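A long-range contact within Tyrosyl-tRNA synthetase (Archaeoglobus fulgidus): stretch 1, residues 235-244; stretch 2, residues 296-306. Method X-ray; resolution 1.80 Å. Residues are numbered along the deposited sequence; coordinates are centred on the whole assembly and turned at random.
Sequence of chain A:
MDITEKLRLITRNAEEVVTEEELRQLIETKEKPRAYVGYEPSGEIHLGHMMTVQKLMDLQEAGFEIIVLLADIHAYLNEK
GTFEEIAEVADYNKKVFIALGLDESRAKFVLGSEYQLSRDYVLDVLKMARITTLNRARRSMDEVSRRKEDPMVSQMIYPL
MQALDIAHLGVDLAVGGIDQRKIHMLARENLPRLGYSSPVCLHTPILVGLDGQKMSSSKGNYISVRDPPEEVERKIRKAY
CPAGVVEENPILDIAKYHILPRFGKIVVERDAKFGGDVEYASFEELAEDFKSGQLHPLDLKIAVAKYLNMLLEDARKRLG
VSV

Stretch 1 235-244: KIRKAYCPAG
Stretch 2, residues 296-306: HPLDLKIAVAK

The end of one helix and the loop that follows it pack against a second helix through a small apolar contact, pinned at its centre by a lysine whose ammonium group donates hydrogen bonds to two backbone carbonyl oxygens, Arg237 O and Ala239 O. Stretch 1 opens in a helix that begins earlier in the chain; Lys238, at phi/psi -95/8, is the first residue to leave helical values. Ala239 (-67/153) and Tyr240 (-71/127) then extend the chain, Cys241 adopts -155/76, Pro242 and Ala243 remain extended, and Gly244 turns with a positive phi of 72°. Stretch 2 is a regular helix from Pro297 onward. Its start is capped by His296, whose ND1 accepts from Leu298 N at 2.9 Å with a nearly linear N-H...acceptor angle of 168°.

The register runs in opposite senses along the sequence: the CA atoms of Ile236 and Lys301 lie 6.3 Å apart, and those of Ala243 and Pro297 lie 6.0 Å apart. The helix presents Pro297, Lys301, Val304 and Ala305 to stretch 1, each with its CA-to-CB bond directed toward it.

Lys301 has the largest covered area of any residue here. Its chi1 is m (-74°) and chi2 to chi4 are all t, so the chain is fully extended beyond CB and carries the ammonium group to the backbone around Arg237 and Ala239. There Lys301 NZ donates to Arg237 O at 2.7 Å and to Ala239 O at 2.8 Å. Neither bond depends on the side chain of the acceptor residue, and the CA-to-CB bond of Arg237 points away from the second helix. Within stretch 1, Ala239 N donates to Ile236 O at 3.0 Å, holding the start of the loop against its own helix.

The aliphatic part of the same lysine serves as packing surface. Lys301 CD lies 3.4 Å from Ile236 O, Lys301 CB 3.8 Å from Ile236 CG2, and Lys301 CE 3.7 Å from Cys241 CB. Ile236, buried with both chi1 and chi2 in m, extends this contact along the second helix: its CB is 4.3 Å from Ala305 CB and its CD1 4.4 Å from Val304 CG1, looser approaches than those around the lysine.

At the other end, Pro297 in the first turn of its helix receives the loop. Cys241, with chi1 t (-174°), places SG 3.8 Å from Pro297 CB, while its carbonyl O is 3.7 Å from Pro297 CG. Ala243 completes the contact from a sideways orientation, with its CB 3.9 Å from Pro297 CG. The intervening Pro242 points away and makes no contact.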

ATOM      1  N   LYS A 235      13.385  19.787  34.250  1.00 34.70           N
ATOM      2  CA  LYS A 235      13.636  18.510  33.578  1.00 35.97           C
ATOM      3  C   LYS A 235      15.105  18.098  33.645  1.00 31.40           C
ATOM      4  O   LYS A 235      15.415  16.928  33.874  1.00 33.63           O
ATOM      5  CB  LYS A 235      13.186  18.583  32.114  1.00 33.93           C
ATOM      6  CG  LYS A 235      11.672  18.670  31.934  1.00 37.31           C
ATOM      7  CD  LYS A 235      11.300  18.702  30.450  1.00 39.64           C
ATOM      8  CE  LYS A 235       9.792  18.667  30.240  1.00 42.15           C
ATOM      9  NZ  LYS A 235       9.439  18.683  28.788  1.00 41.23           N
ATOM     10  N   ILE A 236      16.006  19.058  33.442  1.00 37.35           N
ATOM     11  CA  ILE A 236      17.437  18.766  33.505  1.00 37.98           C
ATOM     12  C   ILE A 236      17.813  18.410  34.941  1.00 39.84           C
ATOM     13  O   ILE A 236      18.527  17.436  35.184  1.00 40.60           O
ATOM     14  CB  ILE A 236      18.287  19.976  33.027  1.00 40.07           C
ATOM     15  CG1 ILE A 236      18.082  20.200  31.526  1.00 39.30           C
ATOM     16  CG2 ILE A 236      19.769  19.729  33.299  1.00 34.35           C
ATOM     17  CD1 ILE A 236      18.516  19.029  30.665  1.00 48.83           C
ATOM     18  N   ARG A 237      17.311  19.191  35.894  1.00 39.50           N
ATOM     19  CA  ARG A 237      17.597  18.942  37.301  1.00 43.33           C
ATOM     20  C   ARG A 237      17.323  17.500  37.720  1.00 39.46           C
ATOM     21  O   ARG A 237      18.140  16.888  38.406  1.00 42.63           O
ATOM     22  CB  ARG A 237      16.795  19.912  38.182  1.00 46.09           C
ATOM     23  CG  ARG A 237      16.858  19.622  39.679  1.00 53.35           C
ATOM     24  CD  ARG A 237      16.747  20.907  40.504  1.00 55.61           C
ATOM     25  NE  ARG A 237      15.723  21.820  39.998  1.00 57.59           N
ATOM     26  CZ  ARG A 237      14.419  21.554  39.968  1.00 65.46           C
ATOM     27  NH1 ARG A 237      13.572  22.455  39.486  1.00 62.46           N
ATOM     28  NH2 ARG A 237      13.958  20.395  40.422  1.00 62.61           N
ATOM     29  N   LYS A 238      16.191  16.938  37.305  1.00 41.46           N
ATOM     30  CA  LYS A 238      15.880  15.567  37.697  1.00 41.39           C
ATOM     31  C   LYS A 238      16.288  14.506  36.685  1.00 44.48           C
ATOM     32  O   LYS A 238      15.976  13.325  36.845  1.00 40.01           O
ATOM     33  CB  LYS A 238      14.388  15.434  38.019  1.00 53.59           C
ATOM     34  CG  LYS A 238      13.461  16.070  37.003  1.00 60.51           C
ATOM     35  CD  LYS A 238      12.002  15.956  37.441  1.00 64.27           C
ATOM     36  CE  LYS A 238      11.782  16.556  38.825  1.00 68.55           C
ATOM     37  NZ  LYS A 238      12.273  17.961  38.906  1.00 69.75           N
ATOM     38  N   ALA A 239      17.008  14.913  35.650  1.00 40.79           N
ATOM     39  CA  ALA A 239      17.434  13.959  34.636  1.00 40.15           C
ATOM     40  C   ALA A 239      18.442  12.950  35.170  1.00 41.55           C
ATOM     41  O   ALA A 239      19.176  13.217  36.124  1.00 38.78           O
ATOM     42  CB  ALA A 239      18.028  14.697  33.439  1.00 40.80           C
ATOM     43  N   TYR A 240      18.455  11.781  34.543  1.00 40.13           N
ATOM     44  CA  TYR A 240      19.380  10.716  34.888  1.00 41.82           C
ATOM     45  C   TYR A 240      20.756  11.180  34.408  1.00 44.55           C
ATOM     46  O   TYR A 240      20.918  11.552  33.244  1.00 38.74           O
ATOM     47  CB  TYR A 240      18.966   9.438  34.159  1.00 44.92           C
ATOM     48  CG  TYR A 240      19.977   8.316  34.193  1.00 48.85           C
ATOM     49  CD1 TYR A 240      20.367   7.733  35.396  1.00 54.12           C
ATOM     50  CD2 TYR A 240      20.516   7.807  33.011  1.00 53.82           C
ATOM     51  CE1 TYR A 240      21.267   6.666  35.422  1.00 52.73           C
ATOM     52  CE2 TYR A 240      21.413   6.743  33.025  1.00 51.51           C
ATOM     53  CZ  TYR A 240      21.783   6.177  34.232  1.00 53.21           C
ATOM     54  OH  TYR A 240      22.659   5.115  34.247  1.00 51.58           O
ATOM     55  N   CYS A 241      21.739  11.172  35.303  1.00 42.13           N
ATOM     56  CA  CYS A 241      23.086  11.609  34.949  1.00 42.02           C
ATOM     57  C   CYS A 241      24.111  10.965  35.865  1.00 45.91           C
ATOM     58  O   CYS A 241      24.633  11.608  36.777  1.00 46.53           O
ATOM     59  CB  CYS A 241      23.190  13.136  35.042  1.00 42.67           C
ATOM     60  SG  CYS A 241      24.755  13.851  34.453  1.00 42.69           S
ATOM     61  N   PRO A 242      24.411   9.678  35.636  1.00 47.78           N
ATOM     62  CA  PRO A 242      25.379   8.920  36.434  1.00 46.26           C
ATOM     63  C   PRO A 242      26.775   9.530  36.380  1.00 52.31           C
ATOM     64  O   PRO A 242      27.332   9.741  35.301  1.00 51.07           O
ATOM     65  CB  PRO A 242      25.326   7.529  35.808  1.00 49.55           C
ATOM     66  CG  PRO A 242      24.979   7.823  34.375  1.00 45.54           C
ATOM     67  CD  PRO A 242      23.897   8.857  34.526  1.00 52.78           C
ATOM     68  N   ALA A 243      27.335   9.813  37.551  1.00 47.00           N
ATOM     69  CA  ALA A 243      28.661  10.403  37.634  1.00 47.63           C
ATOM     70  C   ALA A 243      29.693   9.484  36.986  1.00 46.51           C
ATOM     71  O   ALA A 243      29.686   8.275  37.209  1.00 49.42           O
ATOM     72  CB  ALA A 243      29.027  10.663  39.099  1.00 41.42           C
ATOM     73  N   GLY A 244      30.565  10.062  36.165  1.00 44.69           N
ATOM     74  CA  GLY A 244      31.603   9.279  35.515  1.00 46.52           C
ATOM     75  C   GLY A 244      31.150   8.345  34.406  1.00 46.54           C
ATOM     76  O   GLY A 244      31.954   7.573  33.882  1.00 50.43           O
ATOM     77  N   HIS A 296      31.478  17.467  38.053  1.00 33.63           N
ATOM     78  CA  HIS A 296      30.363  16.807  38.716  1.00 31.76           C
ATOM     79  C   HIS A 296      29.041  17.071  38.004  1.00 27.87           C
ATOM     80  O   HIS A 296      28.821  18.156  37.465  1.00 34.57           O
ATOM     81  CB  HIS A 296      30.280  17.298  40.170  1.00 30.52           C
ATOM     82  CG  HIS A 296      29.319  16.529  41.017  1.00 32.91           C
ATOM     83  ND1 HIS A 296      27.952  16.588  40.836  1.00 36.12           N
ATOM     84  CD2 HIS A 296      29.527  15.654  42.030  1.00 35.97           C
ATOM     85  CE1 HIS A 296      27.362  15.780  41.697  1.00 35.07           C
ATOM     86  NE2 HIS A 296      28.295  15.200  42.433  1.00 37.42           N
ATOM     87  N   PRO A 297      28.149  16.068  37.989  1.00 34.29           N
ATOM     88  CA  PRO A 297      26.832  16.147  37.359  1.00 32.89           C
ATOM     89  C   PRO A 297      26.052  17.419  37.700  1.00 34.88           C
ATOM     90  O   PRO A 297      25.437  18.029  36.827  1.00 36.45           O
ATOM     91  CB  PRO A 297      26.142  14.896  37.881  1.00 34.68           C
ATOM     92  CG  PRO A 297      27.243  13.919  37.894  1.00 36.71           C
ATOM     93  CD  PRO A 297      28.387  14.706  38.503  1.00 33.05           C
ATOM     94  N   LEU A 298      26.087  17.831  38.965  1.00 33.19           N
ATOM     95  CA  LEU A 298      25.348  19.021  39.375  1.00 26.66           C
ATOM     96  C   LEU A 298      25.794  20.294  38.685  1.00 30.67           C
ATOM     97  O   LEU A 298      24.968  21.131  38.319  1.00 31.02           O
ATOM     98  CB  LEU A 298      25.417  19.186  40.896  1.00 29.39           C
ATOM     99  CG  LEU A 298      24.700  18.071  41.667  1.00 38.24           C
ATOM    100  CD1 LEU A 298      24.998  18.184  43.152  1.00 37.81           C
ATOM    101  CD2 LEU A 298      23.202  18.160  41.405  1.00 36.73           C
ATOM    102  N   ASP A 299      27.101  20.452  38.497  1.00 31.13           N
ATOM    103  CA  ASP A 299      27.598  21.643  37.828  1.00 32.79           C
ATOM    104  C   ASP A 299      27.311  21.546  36.331  1.00 26.14           C
ATOM    105  O   ASP A 299      26.909  22.522  35.706  1.00 33.85           O
ATOM    106  CB  ASP A 299      29.098  21.810  38.097  1.00 34.16           C
ATOM    107  CG  ASP A 299      29.399  22.006  39.583  1.00 37.89           C
ATOM    108  OD1 ASP A 299      28.774  22.897  40.197  1.00 34.08           O
ATOM    109  OD2 ASP A 299      30.250  21.274  40.134  1.00 35.85           O
ATOM    110  N   LEU A 300      27.502  20.364  35.761  1.00 29.69           N
ATOM    111  CA  LEU A 300      27.235  20.182  34.338  1.00 30.83           C
ATOM    112  C   LEU A 300      25.761  20.486  34.036  1.00 32.33           C
ATOM    113  O   LEU A 300      25.451  21.201  33.088  1.00 33.11           O
ATOM    114  CB  LEU A 300      27.569  18.756  33.913  1.00 31.45           C
ATOM    115  CG  LEU A 300      27.222  18.432  32.455  1.00 34.89           C
ATOM    116  CD1 LEU A 300      27.903  19.435  31.522  1.00 34.56           C
ATOM    117  CD2 LEU A 300      27.653  17.014  32.143  1.00 40.21           C
ATOM    118  N   LYS A 301      24.857  19.956  34.855  1.00 37.50           N
ATOM    119  CA  LYS A 301      23.429  20.196  34.654  1.00 32.66           C
ATOM    120  C   LYS A 301      23.087  21.678  34.589  1.00 37.25           C
ATOM    121  O   LYS A 301      22.348  22.112  33.703  1.00 31.45           O
ATOM    122  CB  LYS A 301      22.608  19.531  35.762  1.00 31.80           C
ATOM    123  CG  LYS A 301      22.512  18.018  35.647  1.00 30.07           C
ATOM    124  CD  LYS A 301      21.545  17.459  36.694  1.00 37.64           C
ATOM    125  CE  LYS A 301      21.295  15.975  36.491  1.00 41.14           C
ATOM    126  NZ  LYS A 301      20.265  15.445  37.433  1.00 39.98           N
ATOM    127  N   ILE A 302      23.617  22.458  35.528  1.00 33.38           N
ATOM    128  CA  ILE A 302      23.336  23.884  35.539  1.00 35.39           C
ATOM    129  C   ILE A 302      23.782  24.540  34.240  1.00 33.73           C
ATOM    130  O   ILE A 302      23.056  25.363  33.670  1.00 33.83           O
ATOM    131  CB  ILE A 302      24.039  24.600  36.717  1.00 33.16           C
ATOM    132  CG1 ILE A 302      23.499  24.066  38.049  1.00 36.87           C
ATOM    133  CG2 ILE A 302      23.807  26.105  36.620  1.00 33.08           C
ATOM    134  CD1 ILE A 302      21.995  24.204  38.197  1.00 42.80           C
ATOM    135  N   ALA A 303      24.974  24.179  33.774  1.00 34.47           N
ATOM    136  CA  ALA A 303      25.509  24.752  32.545  1.00 34.21           C
ATOM    137  C   ALA A 303      24.704  24.313  31.322  1.00 27.39           C
ATOM    138  O   ALA A 303      24.399  25.126  30.445  1.00 31.24           O
ATOM    139  CB  ALA A 303      26.991  24.357  32.378  1.00 31.79           C
ATOM    140  N   VAL A 304      24.364  23.031  31.263  1.00 27.52           N
ATOM    141  CA  VAL A 304      23.593  22.519  30.129  1.00 27.77           C
ATOM    142  C   VAL A 304      22.227  23.212  30.063  1.00 28.40           C
ATOM    143  O   VAL A 304      21.762  23.580  28.987  1.00 29.45           O
ATOM    144  CB  VAL A 304      23.396  20.997  30.234  1.00 28.09           C
ATOM    145  CG1 VAL A 304      22.392  20.513  29.175  1.00 31.75           C
ATOM    146  CG2 VAL A 304      24.734  20.296  30.053  1.00 32.98           C
ATOM    147  N   ALA A 305      21.592  23.398  31.215  1.00 35.87           N
ATOM    148  CA  ALA A 305      20.292  24.062  31.248  1.00 35.09           C
ATOM    149  C   ALA A 305      20.415  25.503  30.767  1.00 36.55           C
ATOM    150  O   ALA A 305      19.558  25.997  30.030  1.00 37.13           O
ATOM    151  CB  ALA A 305      19.709  24.025  32.671  1.00 31.62           C
ATOM    152  N   LYS A 306      21.482  26.185  31.181  1.00 32.27           N
ATOM    153  CA  LYS A 306      21.679  27.573  30.778  1.00 32.36           C
ATOM    154  C   LYS A 306      21.904  27.719  29.275  1.00 30.72           C
ATOM    155  O   LYS A 306      21.314  28.590  28.632  1.00 32.05           O
ATOM    156  CB  LYS A 306      22.863  28.186  31.532  1.00 31.25           C
ATOM    157  CG  LYS A 306      23.194  29.601  31.089  1.00 33.64           C
ATOM    158  CD  LYS A 306      24.395  30.161  31.837  1.00 47.95           C
ATOM    159  CE  LYS A 306      24.744  31.551  31.326  1.00 57.92           C
ATOM    160  NZ  LYS A 306      25.952  32.113  31.996  1.00 72.46           N
TER